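Local coordinates for protein B-agarase (Agarivorans gilvus, PDB 5Z6P) that probably hydrolyses agarose, as a beta-agarase of glycoside hydrolase family 50 that acts on beta-galactosidic bonds, at residues Gln85-Ser90 / Ser186-Ser191; Phe95-Asp100 / Ile113-His118; Gly149-Ala154 / Asp168-Trp173. One frame throughout, in Å; residues are numbered along the deposited sequence.

Contact 1. Residues Gln85-Ser90 / Ser186-Ser191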
loop_
_atom_site.group_PDB
_atom_site.type_symbol
_atom_site.label_atom_id
_atom_site.label_comp_id
_atom_site.label_asym_id
_atom_site.label_seq_id
_atom_site.Cartn_x
_atom_site.Cartn_y
_atom_site.Cartn_z
ATOM N N GLN A 85 31.626 -17.282 8.191
ATOM C CA GLN A 85 31.141 -18.460 7.491
ATOM C C GLN A 85 29.643 -18.589 7.755
ATOM O O GLN A 85 29.205 -18.443 8.895
ATOM C CB GLN A 85 31.888 -19.713 7.954
ATOM C CG GLN A 85 33.397 -19.696 7.676
ATOM C CD GLN A 85 33.746 -19.749 6.194
ATOM O OE1 GLN A 85 34.017 -18.724 5.570
ATOM N NE2 GLN A 85 33.761 -20.951 5.633
ATOM N N ASN A 86 28.869 -18.848 6.703
ATOM C CA ASN A 86 27.415 -18.960 6.793
ATOM C C ASN A 86 26.938 -19.750 7.998
ATOM O O ASN A 86 27.563 -20.734 8.391
ATOM C CB ASN A 86 26.853 -19.613 5.532
ATOM C CG ASN A 86 26.881 -18.692 4.336
ATOM O OD1 ASN A 86 27.136 -17.497 4.463
ATOM N ND2 ASN A 86 26.616 -19.245 3.160
ATOM N N TRP A 87 25.836 -19.309 8.591
ATOM C CA TRP A 87 25.205 -20.053 9.672
ATOM C C TRP A 87 24.465 -21.255 9.117
ATOM O O TRP A 87 23.799 -21.148 8.093
ATOM C CB TRP A 87 24.218 -19.181 10.446
ATOM C CG TRP A 87 24.810 -18.199 11.405
ATOM C CD1 TRP A 87 25.681 -18.459 12.412
ATOM C CD2 TRP A 87 24.521 -16.797 11.475
ATOM N NE1 TRP A 87 25.974 -17.307 13.093
ATOM C CE2 TRP A 87 25.266 -16.271 12.539
ATOM C CE3 TRP A 87 23.704 -15.938 10.735
ATOM C CZ2 TRP A 87 25.228 -14.925 12.880
ATOM C CZ3 TRP A 87 23.668 -14.601 11.076
ATOM C CH2 TRP A 87 24.425 -14.108 12.136
ATOM N N ASP A 88 24.586 -22.393 9.793
ATOM C CA ASP A 88 23.768 -23.558 9.504
ATOM C C ASP A 88 22.793 -23.721 10.653
ATOM O O ASP A 88 23.177 -24.149 11.739
ATOM C CB ASP A 88 24.614 -24.822 9.328
ATOM C CG ASP A 88 23.771 -26.050 8.972
ATOM O OD1 ASP A 88 22.605 -25.886 8.562
ATOM O OD2 ASP A 88 24.272 -27.187 9.100
ATOM N N TRP A 89 21.538 -23.356 10.412
ATOM C CA TRP A 89 20.515 -23.380 11.448
ATOM C C TRP A 89 19.397 -24.380 11.137
ATOM O O TRP A 89 18.329 -24.336 11.749
ATOM C CB TRP A 89 19.921 -21.978 11.634
ATOM C CG TRP A 89 20.855 -21.004 12.293
ATOM C CD1 TRP A 89 22.041 -21.288 12.883
ATOM C CD2 TRP A 89 20.671 -19.587 12.425
ATOM N NE1 TRP A 89 22.613 -20.143 13.376
ATOM C CE2 TRP A 89 21.793 -19.084 13.103
ATOM C CE3 TRP A 89 19.669 -18.698 12.035
ATOM C CZ2 TRP A 89 21.943 -17.735 13.398
ATOM C CZ3 TRP A 89 19.821 -17.362 12.324
ATOM C CH2 TRP A 89 20.948 -16.892 13.003
ATOM N N SER A 90 19.651 -25.281 10.191
ATOM C CA SER A 90 18.637 -26.231 9.721
ATOM C C SER A 90 18.519 -27.470 10.611
ATOM O O SER A 90 17.673 -28.329 10.383
ATOM C CB SER A 90 18.946 -26.661 8.286
ATOM O OG SER A 90 20.228 -27.259 8.201
ATOM N N SER A 186 23.502 -16.124 5.404
ATOM C CA SER A 186 24.696 -15.312 5.192
ATOM C C SER A 186 24.659 -13.898 5.791
ATOM O O SER A 186 25.701 -13.280 5.965
ATOM C CB SER A 186 24.981 -15.204 3.692
ATOM O OG SER A 186 23.921 -14.559 3.017
ATOM N N LYS A 187 23.479 -13.384 6.105
ATOM C CA LYS A 187 23.377 -12.017 6.599
ATOM C C LYS A 187 22.030 -11.731 7.253
ATOM O O LYS A 187 21.001 -12.210 6.797
ATOM C CB LYS A 187 23.598 -11.024 5.457
ATOM C CG LYS A 187 23.489 -9.567 5.871
ATOM C CD LYS A 187 23.216 -8.646 4.687
ATOM C CE LYS A 187 24.456 -8.408 3.851
ATOM N NZ LYS A 187 24.173 -7.426 2.761
ATOM N N ILE A 188 22.046 -10.941 8.321
ATOM C CA ILE A 188 20.829 -10.378 8.865
ATOM C C ILE A 188 20.921 -8.856 8.835
ATOM O O ILE A 188 21.941 -8.288 9.210
ATOM C CB ILE A 188 20.572 -10.871 10.291
ATOM C CG1 ILE A 188 20.318 -12.382 10.272
ATOM C CG2 ILE A 188 19.391 -10.144 10.893
ATOM C CD1 ILE A 188 20.294 -13.031 11.627
ATOM N N GLU A 189 19.868 -8.198 8.363
ATOM C CA GLU A 189 19.834 -6.744 8.354
ATOM C C GLU A 189 18.704 -6.181 9.197
ATOM O O GLU A 189 17.527 -6.492 8.983
ATOM C CB GLU A 189 19.708 -6.214 6.930
ATOM C CG GLU A 189 19.523 -4.703 6.873
ATOM C CD GLU A 189 19.089 -4.221 5.514
ATOM O OE1 GLU A 189 18.608 -5.055 4.725
ATOM O OE2 GLU A 189 19.234 -3.016 5.232
ATOM N N LEU A 190 19.081 -5.360 10.170
ATOM C CA LEU A 190 18.136 -4.579 10.962
ATOM C C LEU A 190 17.990 -3.191 10.325
ATOM O O LEU A 190 18.887 -2.372 10.413
ATOM C CB LEU A 190 18.597 -4.456 12.415
ATOM C CG LEU A 190 19.228 -5.668 13.119
ATOM C CD1 LEU A 190 19.509 -5.373 14.577
ATOM C CD2 LEU A 190 18.402 -6.937 13.000
ATOM N N SER A 191 16.853 -2.945 9.689
ATOM C CA SER A 191 16.661 -1.771 8.852
ATOM C C SER A 191 15.626 -0.830 9.449
ATOM O O SER A 191 14.543 -1.247 9.882
ATOM C CB SER A 191 16.237 -2.196 7.429
ATOM O OG SER A 191 15.637 -1.131 6.706
#

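Contact 2. Residues Phe95-Asp100 / Ile113-His118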
loop_
_atom_site.group_PDB
_atom_site.type_symbol
_atom_site.label_atom_id
_atom_site.label_comp_id
_atom_site.label_asym_id
_atom_site.label_seq_id
_atom_site.Cartn_x
_atom_site.Cartn_y
_atom_site.Cartn_z
ATOM N N PHE A 95 12.350 -22.946 15.435
ATOM C CA PHE A 95 13.025 -21.898 16.199
ATOM C C PHE A 95 12.810 -20.486 15.648
ATOM O O PHE A 95 12.365 -20.305 14.515
ATOM C CB PHE A 95 14.526 -22.182 16.238
ATOM C CG PHE A 95 15.226 -21.856 14.957
ATOM C CD1 PHE A 95 15.222 -22.753 13.906
ATOM C CD2 PHE A 95 15.872 -20.648 14.794
ATOM C CE1 PHE A 95 15.850 -22.456 12.732
ATOM C CE2 PHE A 95 16.505 -20.339 13.610
ATOM C CZ PHE A 95 16.495 -21.244 12.577
ATOM N N CYS A 96 13.165 -19.497 16.464
ATOM C CA CYS A 96 13.191 -18.096 16.054
ATOM C C CYS A 96 14.572 -17.457 16.236
ATOM O O CYS A 96 15.313 -17.770 17.172
ATOM C CB CYS A 96 12.178 -17.274 16.849
ATOM S SG CYS A 96 10.475 -17.834 16.757
ATOM N N PHE A 97 14.911 -16.559 15.324
ATOM C CA PHE A 97 15.948 -15.585 15.596
ATOM C C PHE A 97 15.308 -14.518 16.488
ATOM O O PHE A 97 14.224 -14.028 16.193
ATOM C CB PHE A 97 16.507 -14.988 14.302
ATOM C CG PHE A 97 17.385 -13.796 14.520
ATOM C CD1 PHE A 97 18.686 -13.951 14.960
ATOM C CD2 PHE A 97 16.903 -12.516 14.302
ATOM C CE1 PHE A 97 19.497 -12.844 15.174
ATOM C CE2 PHE A 97 17.709 -11.406 14.516
ATOM C CZ PHE A 97 19.004 -11.572 14.951
ATOM N N ALA A 98 15.954 -14.189 17.598
ATOM C CA ALA A 98 15.345 -13.310 18.582
ATOM C C ALA A 98 16.336 -12.304 19.165
ATOM O O ALA A 98 17.544 -12.509 19.134
ATOM C CB ALA A 98 14.728 -14.124 19.688
ATOM N N PHE A 99 15.801 -11.209 19.683
ATOM C CA PHE A 99 16.594 -10.236 20.421
ATOM C C PHE A 99 15.663 -9.368 21.247
ATOM O O PHE A 99 14.459 -9.332 21.014
ATOM C CB PHE A 99 17.439 -9.370 19.480
ATOM C CG PHE A 99 16.635 -8.598 18.471
ATOM C CD1 PHE A 99 16.331 -9.154 17.239
ATOM C CD2 PHE A 99 16.193 -7.318 18.747
ATOM C CE1 PHE A 99 15.599 -8.451 16.309
ATOM C CE2 PHE A 99 15.466 -6.611 17.817
ATOM C CZ PHE A 99 15.160 -7.187 16.605
ATOM N N ASP A 100 16.222 -8.663 22.213
ATOM C CA ASP A 100 15.418 -7.758 23.016
ATOM C C ASP A 100 15.708 -6.344 22.577
ATOM O O ASP A 100 16.809 -6.065 22.129
ATOM C CB ASP A 100 15.709 -7.940 24.504
ATOM C CG ASP A 100 15.269 -9.295 25.018
ATOM O OD1 ASP A 100 14.462 -9.961 24.334
ATOM O OD2 ASP A 100 15.726 -9.693 26.105
ATOM N N ILE A 113 13.494 -6.675 9.941
ATOM C CA ILE A 113 14.536 -7.681 10.078
ATOM C C ILE A 113 14.541 -8.480 8.800
ATOM O O ILE A 113 13.609 -9.245 8.530
ATOM C CB ILE A 113 14.313 -8.636 11.280
ATOM C CG1 ILE A 113 14.203 -7.862 12.599
ATOM C CG2 ILE A 113 15.419 -9.669 11.354
ATOM C CD1 ILE A 113 12.781 -7.751 13.145
ATOM N N ASN A 114 15.585 -8.284 8.006
ATOM C CA ASN A 114 15.722 -8.974 6.741
ATOM C C ASN A 114 16.808 -10.017 6.874
ATOM O O ASN A 114 17.951 -9.705 7.180
ATOM C CB ASN A 114 16.034 -7.985 5.616
ATOM C CG ASN A 114 15.021 -6.865 5.538
ATOM O OD1 ASN A 114 13.835 -7.071 5.757
ATOM N ND2 ASN A 114 15.485 -5.671 5.232
ATOM N N ILE A 115 16.437 -11.268 6.662
ATOM C CA ILE A 115 17.373 -12.372 6.784
ATOM C C ILE A 115 17.630 -12.999 5.413
ATOM O O ILE A 115 16.697 -13.410 4.723
ATOM C CB ILE A 115 16.840 -13.396 7.771
ATOM C CG1 ILE A 115 16.470 -12.672 9.070
ATOM C CG2 ILE A 115 17.852 -14.482 7.999
ATOM C CD1 ILE A 115 15.795 -13.511 10.087
ATOM N N PHE A 116 18.900 -13.043 5.017
ATOM C CA PHE A 116 19.299 -13.463 3.676
ATOM C C PHE A 116 20.010 -14.806 3.707
ATOM O O PHE A 116 20.822 -15.048 4.589
ATOM C CB PHE A 116 20.230 -12.421 3.039
ATOM C CG PHE A 116 19.632 -11.049 2.912
ATOM C CD1 PHE A 116 19.648 -10.171 3.981
ATOM C CD2 PHE A 116 19.071 -10.634 1.721
ATOM C CE1 PHE A 116 19.104 -8.907 3.872
ATOM C CE2 PHE A 116 18.523 -9.365 1.604
ATOM C CZ PHE A 116 18.544 -8.504 2.683
ATOM N N ASP A 117 19.726 -15.681 2.747
ATOM C CA ASP A 117 20.498 -16.915 2.663
ATOM C C ASP A 117 21.546 -16.823 1.553
ATOM O O ASP A 117 21.570 -15.859 0.800
ATOM C CB ASP A 117 19.581 -18.143 2.481
ATOM C CG ASP A 117 18.919 -18.230 1.103
ATOM O OD1 ASP A 117 19.245 -17.456 0.179
ATOM O OD2 ASP A 117 18.052 -19.117 0.951
ATOM N N HIS A 118 22.408 -17.828 1.470
ATOM C CA HIS A 118 23.478 -17.863 0.477
ATOM C C HIS A 118 22.976 -17.762 -0.956
ATOM O O HIS A 118 23.683 -17.275 -1.827
ATOM C CB HIS A 118 24.301 -19.143 0.628
ATOM C CG HIS A 118 25.517 -19.181 -0.244
ATOM N ND1 HIS A 118 25.467 -19.523 -1.579
ATOM C CD2 HIS A 118 26.817 -18.909 0.025
ATOM C CE1 HIS A 118 26.682 -19.463 -2.093
ATOM N NE2 HIS A 118 27.519 -19.092 -1.142
#

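Contact 3. Residues Gly149-Ala154 / Asp168-Trp173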
loop_
_atom_site.group_PDB
_atom_site.type_symbol
_atom_site.label_atom_id
_atom_site.label_comp_id
_atom_site.label_asym_id
_atom_site.label_seq_id
_atom_site.Cartn_x
_atom_site.Cartn_y
_atom_site.Cartn_z
ATOM N N GLY A 149 5.185 -23.060 6.468
ATOM C CA GLY A 149 6.366 -23.384 7.239
ATOM C C GLY A 149 6.344 -22.549 8.498
ATOM O O GLY A 149 5.661 -22.875 9.456
ATOM N N ALA A 150 7.079 -21.449 8.488
ATOM C CA ALA A 150 7.128 -20.558 9.635
ATOM C C ALA A 150 5.779 -19.893 9.869
ATOM O O ALA A 150 5.065 -19.604 8.921
ATOM C CB ALA A 150 8.202 -19.510 9.431
ATOM N N CYS A 151 5.436 -19.643 11.128
ATOM C CA CYS A 151 4.171 -18.995 11.452
ATOM C C CYS A 151 4.077 -17.605 10.822
ATOM O O CYS A 151 5.084 -16.925 10.659
ATOM C CB CYS A 151 3.968 -18.903 12.967
ATOM S SG CYS A 151 4.967 -17.672 13.860
ATOM N N ASN A 152 2.863 -17.203 10.464
ATOM C CA ASN A 152 2.625 -15.902 9.849
ATOM C C ASN A 152 1.133 -15.633 9.699
ATOM O O ASN A 152 0.340 -16.569 9.660
ATOM C CB ASN A 152 3.297 -15.828 8.481
ATOM C CG ASN A 152 2.614 -16.709 7.460
ATOM O OD1 ASN A 152 1.703 -16.273 6.768
ATOM N ND2 ASN A 152 3.046 -17.957 7.366
ATOM N N TYR A 153 0.761 -14.360 9.595
ATOM C CA TYR A 153 -0.626 -13.972 9.335
ATOM C C TYR A 153 -0.782 -13.318 7.955
ATOM O O TYR A 153 -1.660 -12.476 7.739
ATOM C CB TYR A 153 -1.136 -13.014 10.410
ATOM C CG TYR A 153 -1.334 -13.626 11.772
ATOM C CD1 TYR A 153 -2.546 -14.203 12.126
ATOM C CD2 TYR A 153 -0.321 -13.606 12.715
ATOM C CE1 TYR A 153 -2.735 -14.752 13.380
ATOM C CE2 TYR A 153 -0.500 -14.147 13.968
ATOM C CZ TYR A 153 -1.707 -14.722 14.296
ATOM O OH TYR A 153 -1.887 -15.271 15.545
ATOM N N ALA A 154 0.062 -13.707 7.015
ATOM C CA ALA A 154 0.069 -13.037 5.726
ATOM C C ALA A 154 -0.247 -13.985 4.588
ATOM O O ALA A 154 0.111 -13.719 3.454
ATOM C CB ALA A 154 1.420 -12.369 5.491
ATOM N N ASP A 168 6.566 -12.138 24.414
ATOM C CA ASP A 168 7.400 -12.080 23.228
ATOM C C ASP A 168 6.540 -11.539 22.074
ATOM O O ASP A 168 5.438 -12.011 21.859
ATOM C CB ASP A 168 7.951 -13.456 22.870
ATOM C CG ASP A 168 8.878 -14.035 23.945
ATOM O OD1 ASP A 168 9.447 -13.266 24.766
ATOM O OD2 ASP A 168 9.051 -15.282 23.953
ATOM N N VAL A 169 7.051 -10.563 21.337
ATOM C CA VAL A 169 6.431 -10.101 20.111
ATOM C C VAL A 169 6.934 -10.951 18.961
ATOM O O VAL A 169 8.146 -11.041 18.741
ATOM C CB VAL A 169 6.758 -8.630 19.824
ATOM C CG1 VAL A 169 6.199 -8.219 18.422
ATOM C CG2 VAL A 169 6.186 -7.736 20.896
ATOM N N TYR A 170 6.013 -11.578 18.238
ATOM C CA TYR A 170 6.360 -12.299 17.029
ATOM C C TYR A 170 6.328 -11.358 15.825
ATOM O O TYR A 170 5.303 -10.772 15.517
ATOM C CB TYR A 170 5.417 -13.481 16.845
ATOM C CG TYR A 170 5.890 -14.737 17.551
ATOM C CD1 TYR A 170 5.697 -14.913 18.911
ATOM C CD2 TYR A 170 6.563 -15.723 16.857
ATOM C CE1 TYR A 170 6.146 -16.038 19.551
ATOM C CE2 TYR A 170 7.013 -16.854 17.492
ATOM C CZ TYR A 170 6.802 -17.005 18.848
ATOM O OH TYR A 170 7.236 -18.129 19.532
ATOM N N ALA A 171 7.478 -11.190 15.182
ATOM C CA ALA A 171 7.625 -10.267 14.062
ATOM C C ALA A 171 6.637 -10.582 12.944
ATOM O O ALA A 171 6.325 -11.730 12.699
ATOM C CB ALA A 171 9.067 -10.309 13.525
ATOM N N THR A 172 6.147 -9.545 12.276
ATOM C CA THR A 172 5.165 -9.708 11.209
ATOM C C THR A 172 5.831 -9.979 9.875
ATOM O O THR A 172 6.640 -9.173 9.428
ATOM C CB THR A 172 4.297 -8.450 11.056
ATOM O OG1 THR A 172 3.643 -8.158 12.288
ATOM C CG2 THR A 172 3.267 -8.642 9.964
ATOM N N TRP A 173 5.473 -11.081 9.217
ATOM C CA TRP A 173 6.035 -11.379 7.916
ATOM C C TRP A 173 5.569 -10.378 6.849
ATOM O O TRP A 173 4.370 -10.177 6.657
ATOM C CB TRP A 173 5.687 -12.793 7.482
ATOM C CG TRP A 173 6.529 -13.195 6.344
ATOM C CD1 TRP A 173 7.835 -13.565 6.389
ATOM C CD2 TRP A 173 6.155 -13.218 4.972
ATOM N NE1 TRP A 173 8.293 -13.841 5.133
ATOM C CE2 TRP A 173 7.275 -13.637 4.241
ATOM C CE3 TRP A 173 4.971 -12.941 4.287
ATOM C CZ2 TRP A 173 7.256 -13.788 2.870
ATOM C CZ3 TRP A 173 4.950 -13.087 2.915
ATOM C CH2 TRP A 173 6.086 -13.510 2.223
#

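Contact 1. Residues Gln85-Ser90 / Ser186-Ser191
Trp87, Trp89 and Asn86 pack against Ile188 and Ser186 where a loop closes over the start of a strand. The loop lies between strands 76-81 and 95-103, in the Agarase CBM-like domain. The strand is 185-193. The touching parts of the two segments run at 71° to each other, and the surface buried between them is modest, 205 Å².

Ile188 carries the apolar part. Its side chain points toward the loop and ends in CD1. Trp87 CZ3 meets Ile188 CD1 at 3.8 Å, the two side chains crossing at about a right angle. Trp89 CH2 reaches the same methyl, Ile188 CD1, at 4.2 Å. Both approaches are oblique to the rings. The indoles overlap only toward the rim: Trp89 CZ2 sits 3.3 Å above one face of the Trp87 ring, and Trp87 CB lies over a face of Trp89. The two side chains set off alike, with CG beside the backbone N (chi1 -77° for Trp87, -71° for Trp89). Both six-membered rings end near Ile188 CD1.

Next to Trp87, Asn86 makes the second part of the contact. Asn86 OD1 touches Ser186 CB at 3.2 Å and Ser186 CA at 3.4 Å. This is packing of an amide oxygen on carbon. The OG of Ser186 instead makes a weak hydrogen bond to the carbonyl of Asp117.

Backbone bonds of Trp87 with Ile185 and of Trp89 with Leu182 tie the loop to the first residue of the strand and to the chain just before it. Ile188 also packs on Ile113 and Ile115 of strand 109-117. Ser186 and Lys187 both face Phe116 of that strand. The contact thus ends at a classic beta bulge, beside a loop packed against what is probably a beta sandwich, as in many carbohydrate-binding modules.

Contact 2. Residues Phe95-Asp100 / Ile113-His118
Phe97 and Phe99 of strand 95-103 meet Ile113 and Ile115 of strand 109-117 in the apolar interior of what is probably a beta sandwich. The two strands are not hydrogen-bonded neighbours. Their segment axes come no closer than 10.6 Å and run at 137° to each other. This is the spacing of strands in facing layers.

Alternate residues point inward from each strand. Phe99 and Ile113 approach from opposite directions. Phe99 CE1 touches Ile113 CG1 at 4.0 Å, and the isoleucine carbon sits at the ring edge, near its plane. The Phe99 ring gets there with CG between the backbone N and the carbonyl carbon (chi1 59°). The outer bond of Ile113 is turned well off a staggered value (chi2 105°).

Phe97 makes two looser contacts. Its CE2 lies 4.3 Å from Ile113 CG2, and its CD2 lies 4.5 Å from Ile115 CD1. Both methyls come in obliquely. Ile113 is thus shared: its CG1 branch goes to Phe99 and its CG2 branch to Phe97.

All four side chains are buried. Phe206, from strand 199-210 beside strand 95-103, meets the Phe99 ring and also packs on Phe97. Ile188, from strand 185-193 beside strand 109-117, packs on Ile113 and, across the gap, on Phe97.

Only apolar groups meet here, and the buried surface is small, 136 Å². Apolar side chains meeting between two facing layers are characteristic of a beta-sandwich core, consistent with the fold of many carbohydrate-binding modules.

Contact 3. Residues Gly149-Ala154 / Asp168-Trp173
Cys151, Asn152 and Ala154 lie along strand 168-174, against Tyr170 and Trp173. They belong to the long loop that follows strand 135-140 and leads back to that strand.

Cys151 SG approaches Tyr170 CD2 to 3.9 Å. The sulfur is 4.9 Å from the ring centroid and 55° off the ring normal, an oblique sulfur-aromatic contact. Cys151 is no free thiol: it forms a disulfide with Cys162. The Tyr170 hydroxyl is hydrogen-bonded to Ser211 OG.

Asn152 touches Trp173 through carbon, CB to CB, at 4.0 Å. Its CG is set between the backbone N and the carbonyl carbon (chi1 70°), which turns the amide back along its own loop. There both ends are used. Asn152 ND2 donates to Ala150 O at 3.0 Å. The donor lies in the carbonyl plane of Ala150, and the acceptor oxygen lies almost in the amide plane of Asn152. Asn152 OD1 receives the backbone N of Ala154 at 3.1 Å on a lone pair, closing an Asx turn. A second bond to OD1 comes from Ser155 OG. These bonds fix the rotation of the amide.

After the turn, Ala154 comes up to the edge of the indole. Ala154 CB meets Trp173 CE3 at 3.8 Å, in the plane of the ring. Trp173 extends its CG anti to the backbone N (chi1 -166°), and its ring also meets that of His123.

The chemistry is divided. Polar groups shape the loop from within, while sulfur, methyl and methylene groups face the strand. Disulfide and Asx turn together imply a loop held in a defined shape without regular secondary structure.

How the contacts relate
All three contacts belong to the Agarase CBM-like domain. Contacts 1 and 2 adjoin, with centres 7 Å apart. Strands 185-193 and 109-117 pair between them through probable hydrogen bonds. Glu189 N lies 2.7 Å from Asn114 O. Lys187 O lies 2.9 Å from Phe116 N. Contact 3 is 12 Å from contact 2, centre to centre. They touch where Cys96 SG meets Tyr170 CE2 at 3.7 Å. Contacts 1 and 3 stay about 10 Å apart at their nearest atoms. Along the chain, contacts 2 and 3 both fall within the loop closed by contact 1. Contact 3 also borders later parts of the chain: the Tyr153 ring stacks on Phe679, and the carbonyl O of Tyr153 is hydrogen-bonded to Asn731 ND2.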